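Local coordinates for protein HI_1472 (Haemophilus influenzae, PDB 3PSH) that binds molybdate and tungstate, but not sulfate or phosphate, in the periplasm and serves a low-affinity ABC transporter that imports molybdate, at residues A[23-28]-A[90-95]; A[43-48]-A[70-75]. All coordinates share one frame; numbering follows the deposited sequence.

In the fold
Followed from the N terminus, the chain first lays down strand 21-24 and enters helix 26-34, the first half of contact 1. Strand 41-44 comes next and runs into segment 43-48, which contact 2 joins to the loop 70-75 after only 21 intervening residues. Strand 87-91 then returns to segment 23-28 and closes contact 1 over 61 residues, so the smaller closure of contact 2 lies wholly within the larger. Both hang on one four-stranded parallel sheet, ordered 41-44, 21-24, 87-91, 109-112. Val23 bonds through its backbone to Gly43 and Leu45, while Leu72 packs on Thr91 and Tyr93, tying the two contacts together beside the molybdate site.

Contact 1: residues A[23-28]-A[90-95]; sequences VLQHQT and VTNYAP. With MOO (molybdate ion), chain B.
Gln25 and Thr91 meet at the ends of strands 21-24 and 87-91, neighbours in the four-stranded parallel sheet of one lobe of this periplasmic binding protein, a fold in which ligand is met at the carboxyl edge of the strands.

Packing begins with these two side chains, which cross at about a right angle. Gln25 CG, anti to its backbone N (chi1 -168°), is set against Thr91 CB at 3.6 Å. Just before them the strands are spaced with the CA atoms of Leu24 and Val90 5.1 Å apart. Beyond strand 87-91, the methyl CG2 of Thr91 sits over the centre of the Tyr93 ring, 3.7 Å above its plane, within a type I turn from Thr91 to Ala94.

No direct backbone hydrogen bond joins the two segments, and waters bridge them instead. One molecule donates to Leu24 O and accepts from Thr91 N, in the place where a direct strand-to-strand bond might be expected; that oxygen and nitrogen are 4.3 Å apart. A second joins Gln27 OE1 to Thr91 OG1, making Thr91 a second-shell residue of the anion site. Asn92 adds another link to that site, since its OD1 is hydrogen-bonded to Tyr280 OH.

Helix 26-34 presents the ligand bonds from its first turn. Gln27 OE1 also lies 3.2 Å above one face of the His26 ring, toward its rim, while the amide NE2 of Gln27 reaches molybdate O3 at 2.8 Å. Tyr196, Arg243, Gly279 and Tyr280 complete the hydrogen bonding of the anion. The imidazole meets it edge-on: His26 NE2 donates to molybdate O4, which lies in the ring plane, over 2.8 Å at 162°.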
loop_
_atom_site.group_PDB
_atom_site.type_symbol
_atom_site.label_atom_id
_atom_site.label_comp_id
_atom_site.label_asym_id
_atom_site.label_seq_id
_atom_site.Cartn_x
_atom_site.Cartn_y
_atom_site.Cartn_z
ATOM N N VAL A 23 6.440 -11.420 -9.758
ATOM C CA VAL A 23 5.762 -10.222 -9.268
ATOM C C VAL A 23 6.773 -9.286 -8.595
ATOM O O VAL A 23 7.213 -9.566 -7.482
ATOM C CB VAL A 23 4.590 -10.578 -8.248
ATOM C CG1 VAL A 23 3.993 -9.241 -7.799
ATOM C CG2 VAL A 23 3.552 -11.440 -8.998
ATOM N N LEU A 24 7.188 -8.250 -9.346
ATOM C CA LEU A 24 8.286 -7.349 -8.881
ATOM C C LEU A 24 7.817 -6.082 -8.160
ATOM O O LEU A 24 8.372 -4.985 -8.343
ATOM C CB LEU A 24 9.288 -7.040 -10.049
ATOM C CG LEU A 24 9.952 -8.331 -10.734
ATOM C CD1 LEU A 24 10.922 -7.822 -11.792
ATOM C CD2 LEU A 24 10.603 -9.288 -9.685
ATOM N N GLN A 25 6.710 -6.209 -7.451
ATOM C CA GLN A 25 6.087 -5.073 -6.740
ATOM C C GLN A 25 5.362 -5.706 -5.557
ATOM O O GLN A 25 4.557 -6.652 -5.763
ATOM C CB GLN A 25 5.101 -4.365 -7.678
ATOM C CG GLN A 25 4.666 -2.970 -7.054
ATOM C CD GLN A 25 3.302 -2.521 -7.436
ATOM O OE1 GLN A 25 3.156 -1.370 -7.953
ATOM N NE2 GLN A 25 2.302 -3.372 -7.282
ATOM N N HIS A 26 5.593 -5.261 -4.281
ATOM C CA HIS A 26 4.948 -5.762 -3.093
ATOM C C HIS A 26 3.440 -5.501 -3.020
ATOM O O HIS A 26 2.687 -6.308 -2.530
ATOM C CB HIS A 26 5.621 -5.216 -1.803
ATOM C CG HIS A 26 5.799 -3.718 -1.788
ATOM N ND1 HIS A 26 6.590 -3.050 -2.696
ATOM C CD2 HIS A 26 5.351 -2.766 -0.923
ATOM C CE1 HIS A 26 6.613 -1.752 -2.422
ATOM N NE2 HIS A 26 5.798 -1.552 -1.398
ATOM N N GLN A 27 3.022 -4.386 -3.620
ATOM C CA GLN A 27 1.582 -4.051 -3.573
ATOM C C GLN A 27 0.797 -5.070 -4.376
ATOM O O GLN A 27 -0.222 -5.634 -3.923
ATOM C CB GLN A 27 1.256 -2.664 -4.088
ATOM C CG GLN A 27 1.952 -1.680 -3.074
ATOM C CD GLN A 27 3.242 -1.145 -3.567
ATOM O OE1 GLN A 27 3.957 -1.744 -4.373
ATOM N NE2 GLN A 27 3.583 0.060 -3.030
ATOM N N THR A 28 1.277 -5.300 -5.601
ATOM C CA THR A 28 0.580 -6.327 -6.399
ATOM C C THR A 28 0.725 -7.726 -5.707
ATOM O O THR A 28 -0.227 -8.497 -5.727
ATOM C CB THR A 28 1.229 -6.434 -7.757
ATOM O OG1 THR A 28 0.915 -5.275 -8.543
ATOM C CG2 THR A 28 0.770 -7.699 -8.478
ATOM N N VAL A 90 5.338 -5.304 -12.921
ATOM C CA VAL A 90 6.320 -4.320 -12.414
ATOM C C VAL A 90 5.546 -3.165 -11.786
ATOM O O VAL A 90 4.372 -2.928 -12.147
ATOM C CB VAL A 90 7.289 -3.803 -13.546
ATOM C CG1 VAL A 90 8.059 -5.058 -14.107
ATOM C CG2 VAL A 90 6.586 -2.952 -14.657
ATOM N N THR A 91 6.233 -2.354 -10.960
ATOM C CA THR A 91 5.625 -1.088 -10.454
ATOM C C THR A 91 5.597 -0.033 -11.590
ATOM O O THR A 91 6.458 0.020 -12.481
ATOM C CB THR A 91 6.407 -0.638 -9.232
ATOM O OG1 THR A 91 5.640 0.317 -8.463
ATOM C CG2 THR A 91 7.803 -0.152 -9.564
ATOM N N ASN A 92 4.653 0.917 -11.445
ATOM C CA ASN A 92 4.452 1.907 -12.439
ATOM C C ASN A 92 5.659 2.778 -12.724
ATOM O O ASN A 92 5.825 3.222 -13.818
ATOM C CB ASN A 92 3.242 2.777 -12.113
ATOM C CG ASN A 92 3.388 3.444 -10.755
ATOM O OD1 ASN A 92 3.487 2.752 -9.693
ATOM N ND2 ASN A 92 3.559 4.736 -10.789
ATOM N N TYR A 93 6.522 3.026 -11.738
ATOM C CA TYR A 93 7.662 3.878 -11.982
ATOM C C TYR A 93 8.904 3.059 -12.347
ATOM O O TYR A 93 10.053 3.596 -12.336
ATOM C CB TYR A 93 7.879 4.758 -10.706
ATOM C CG TYR A 93 8.247 3.993 -9.438
ATOM C CD1 TYR A 93 9.591 3.603 -9.200
ATOM C CD2 TYR A 93 7.304 3.727 -8.458
ATOM C CE1 TYR A 93 9.947 2.868 -8.040
ATOM C CE2 TYR A 93 7.659 2.983 -7.302
ATOM C CZ TYR A 93 8.974 2.600 -7.080
ATOM O OH TYR A 93 9.342 1.948 -5.946
ATOM N N ALA A 94 8.726 1.745 -12.655
ATOM C CA ALA A 94 9.936 0.885 -13.060
ATOM C C ALA A 94 10.663 1.602 -14.184
ATOM O O ALA A 94 10.029 2.059 -15.115
ATOM C CB ALA A 94 9.517 -0.506 -13.496
ATOM N N PRO A 95 12.002 1.689 -14.065
ATOM C CA PRO A 95 12.671 2.462 -15.141
ATOM C C PRO A 95 12.375 1.856 -16.545
ATOM O O PRO A 95 12.223 0.607 -16.697
ATOM C CB PRO A 95 14.136 2.255 -14.858
ATOM C CG PRO A 95 14.209 2.005 -13.264
ATOM C CD PRO A 95 12.892 1.366 -12.932
HETATM MO MO MOO B . 4.655 2.173 -0.466
HETATM O O1 MOO B . 4.653 3.221 0.863
HETATM O O2 MOO B . 5.514 2.846 -1.798
HETATM O O3 MOO B . 3.055 1.893 -0.974
HETATM O O4 MOO B . 5.203 0.673 0.110
HETATM O O HOH W 1 8.928 -3.264 -10.531
HETATM O O HOH W 2 5.764 -0.202 -5.738
#

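Contact 2: residues A[43-48]-A[70-75]; sequences GVLSNW and GDLNSV
Gly70 receives the single hydrogen bond across this contact, where a type I turn from Leu45 to Trp48, following the edge strand 41-44 of the parallel sheet, meets the loop ahead of helix 77-82. Ser46 N donates to Gly70 O over 2.8 Å, and Leu45 CA makes a longer CA-H...O contact of 3.5 Å with the same Gly70 O.

Asp71 follows, with its CA against Leu45 CB at 3.8 Å. Its CB is met by two polar tips, Ser46 OG and Asn47 OD1, the latter at 3.4 Å. Asn47 CG lies between the backbone N and the carbonyl carbon (chi1 53°), which sets the amide against Asp71 CB; its oxygen is buried by the contact with no polar partner in the model. The Asn47 side chain crosses that of Asp71 at about a right angle, and the amide and carboxylate planes are 56° apart.

Leu72 runs alongside Leu45 in the same direction, its CG 4.2 Å from Leu45 CD1. Both leucines also touch His26 of the molybdate site.

Asn73 N bonds weakly to Asp71 OD1. Ser74 then turns the loop back: its carbonyl O accepts from Asp71 N, and Ser74 OG donates to Asp71 OD1 at 2.6 Å, from above the carboxylate plane.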
loop_
_atom_site.group_PDB
_atom_site.type_symbol
_atom_site.label_atom_id
_atom_site.label_comp_id
_atom_site.label_asym_id
_atom_site.label_seq_id
_atom_site.Cartn_x
_atom_site.Cartn_y
_atom_site.Cartn_z
ATOM N N GLY A 43 8.215 -16.074 -9.048
ATOM C CA GLY A 43 9.282 -15.202 -8.461
ATOM C C GLY A 43 8.670 -13.911 -7.946
ATOM O O GLY A 43 7.567 -13.575 -8.323
ATOM N N VAL A 44 9.407 -13.281 -7.059
ATOM C CA VAL A 44 8.873 -12.059 -6.428
ATOM C C VAL A 44 10.066 -11.127 -6.209
ATOM O O VAL A 44 11.224 -11.606 -6.242
ATOM C CB VAL A 44 8.171 -12.436 -5.012
ATOM C CG1 VAL A 44 6.962 -13.351 -5.196
ATOM C CG2 VAL A 44 9.144 -13.016 -4.024
ATOM N N LEU A 45 9.805 -9.819 -6.021
ATOM C CA LEU A 45 10.848 -8.864 -5.695
ATOM C C LEU A 45 11.769 -9.337 -4.554
ATOM O O LEU A 45 11.346 -9.859 -3.538
ATOM C CB LEU A 45 10.282 -7.448 -5.376
ATOM C CG LEU A 45 9.386 -7.324 -4.112
ATOM C CD1 LEU A 45 9.167 -5.808 -3.801
ATOM C CD2 LEU A 45 8.114 -8.043 -4.089
ATOM N N SER A 46 13.044 -9.109 -4.748
ATOM C CA SER A 46 13.996 -9.631 -3.752
ATOM C C SER A 46 13.923 -8.911 -2.357
ATOM O O SER A 46 14.341 -9.524 -1.348
ATOM C CB SER A 46 15.424 -9.553 -4.340
ATOM O OG SER A 46 15.829 -8.190 -4.571
ATOM N N ASN A 47 13.362 -7.673 -2.329
ATOM C CA ASN A 47 13.097 -6.959 -1.061
ATOM C C ASN A 47 11.708 -7.161 -0.476
ATOM O O ASN A 47 11.221 -6.255 0.263
ATOM C CB ASN A 47 13.464 -5.471 -1.251
ATOM C CG ASN A 47 12.817 -4.820 -2.433
ATOM O OD1 ASN A 47 12.431 -5.480 -3.423
ATOM N ND2 ASN A 47 12.705 -3.464 -2.359
ATOM N N TRP A 48 11.083 -8.300 -0.786
ATOM C CA TRP A 48 9.687 -8.574 -0.270
ATOM C C TRP A 48 9.589 -8.578 1.260
ATOM O O TRP A 48 8.646 -7.956 1.814
ATOM C CB TRP A 48 9.070 -9.782 -0.950
ATOM C CG TRP A 48 9.684 -11.086 -0.537
ATOM C CD1 TRP A 48 10.776 -11.744 -1.122
ATOM C CD2 TRP A 48 9.227 -11.912 0.529
ATOM N NE1 TRP A 48 11.012 -12.929 -0.426
ATOM C CE2 TRP A 48 10.063 -13.068 0.570
ATOM C CE3 TRP A 48 8.204 -11.777 1.519
ATOM C CZ2 TRP A 48 9.864 -14.128 1.555
ATOM C CZ3 TRP A 48 8.000 -12.851 2.512
ATOM C CH2 TRP A 48 8.843 -13.982 2.516
ATOM N N GLY A 70 14.549 -10.114 -9.368
ATOM C CA GLY A 70 14.621 -8.659 -9.576
ATOM C C GLY A 70 14.044 -7.985 -8.319
ATOM O O GLY A 70 13.837 -8.681 -7.415
ATOM N N ASP A 71 13.924 -6.667 -8.390
ATOM C CA ASP A 71 13.236 -5.910 -7.297
ATOM C C ASP A 71 12.451 -4.782 -7.907
ATOM O O ASP A 71 11.970 -4.869 -9.066
ATOM C CB ASP A 71 14.331 -5.523 -6.233
ATOM C CG ASP A 71 15.372 -4.530 -6.713
ATOM O OD1 ASP A 71 15.303 -3.993 -7.771
ATOM O OD2 ASP A 71 16.373 -4.290 -5.999
ATOM N N LEU A 72 12.178 -3.712 -7.107
ATOM C CA LEU A 72 11.330 -2.702 -7.724
ATOM C C LEU A 72 11.820 -1.930 -8.966
ATOM O O LEU A 72 10.996 -1.496 -9.859
ATOM C CB LEU A 72 10.954 -1.616 -6.675
ATOM C CG LEU A 72 10.068 -2.094 -5.535
ATOM C CD1 LEU A 72 10.199 -1.139 -4.356
ATOM C CD2 LEU A 72 8.650 -2.220 -5.980
ATOM N N ASN A 73 13.145 -1.733 -9.001
ATOM C CA ASN A 73 13.683 -0.895 -10.077
ATOM C C ASN A 73 14.892 -1.503 -10.825
ATOM O O ASN A 73 15.616 -0.865 -11.523
ATOM C CB ASN A 73 13.997 0.518 -9.514
ATOM C CG ASN A 73 15.096 0.467 -8.488
ATOM O OD1 ASN A 73 15.696 -0.596 -8.200
ATOM N ND2 ASN A 73 15.270 1.609 -7.814
ATOM N N SER A 74 15.014 -2.796 -10.738
ATOM C CA SER A 74 16.133 -3.565 -11.402
ATOM C C SER A 74 15.643 -5.008 -11.693
ATOM O O SER A 74 14.767 -5.586 -10.971
ATOM C CB SER A 74 17.432 -3.579 -10.561
ATOM O OG SER A 74 17.305 -4.406 -9.373
ATOM N N VAL A 75 16.220 -5.636 -12.745
ATOM C CA VAL A 75 15.856 -7.011 -13.012
ATOM C C VAL A 75 17.132 -7.748 -13.404
ATOM O O VAL A 75 18.097 -7.054 -13.840
ATOM C CB VAL A 75 14.796 -7.062 -14.112
ATOM C CG1 VAL A 75 15.349 -6.439 -15.490
ATOM C CG2 VAL A 75 14.247 -8.585 -14.296
#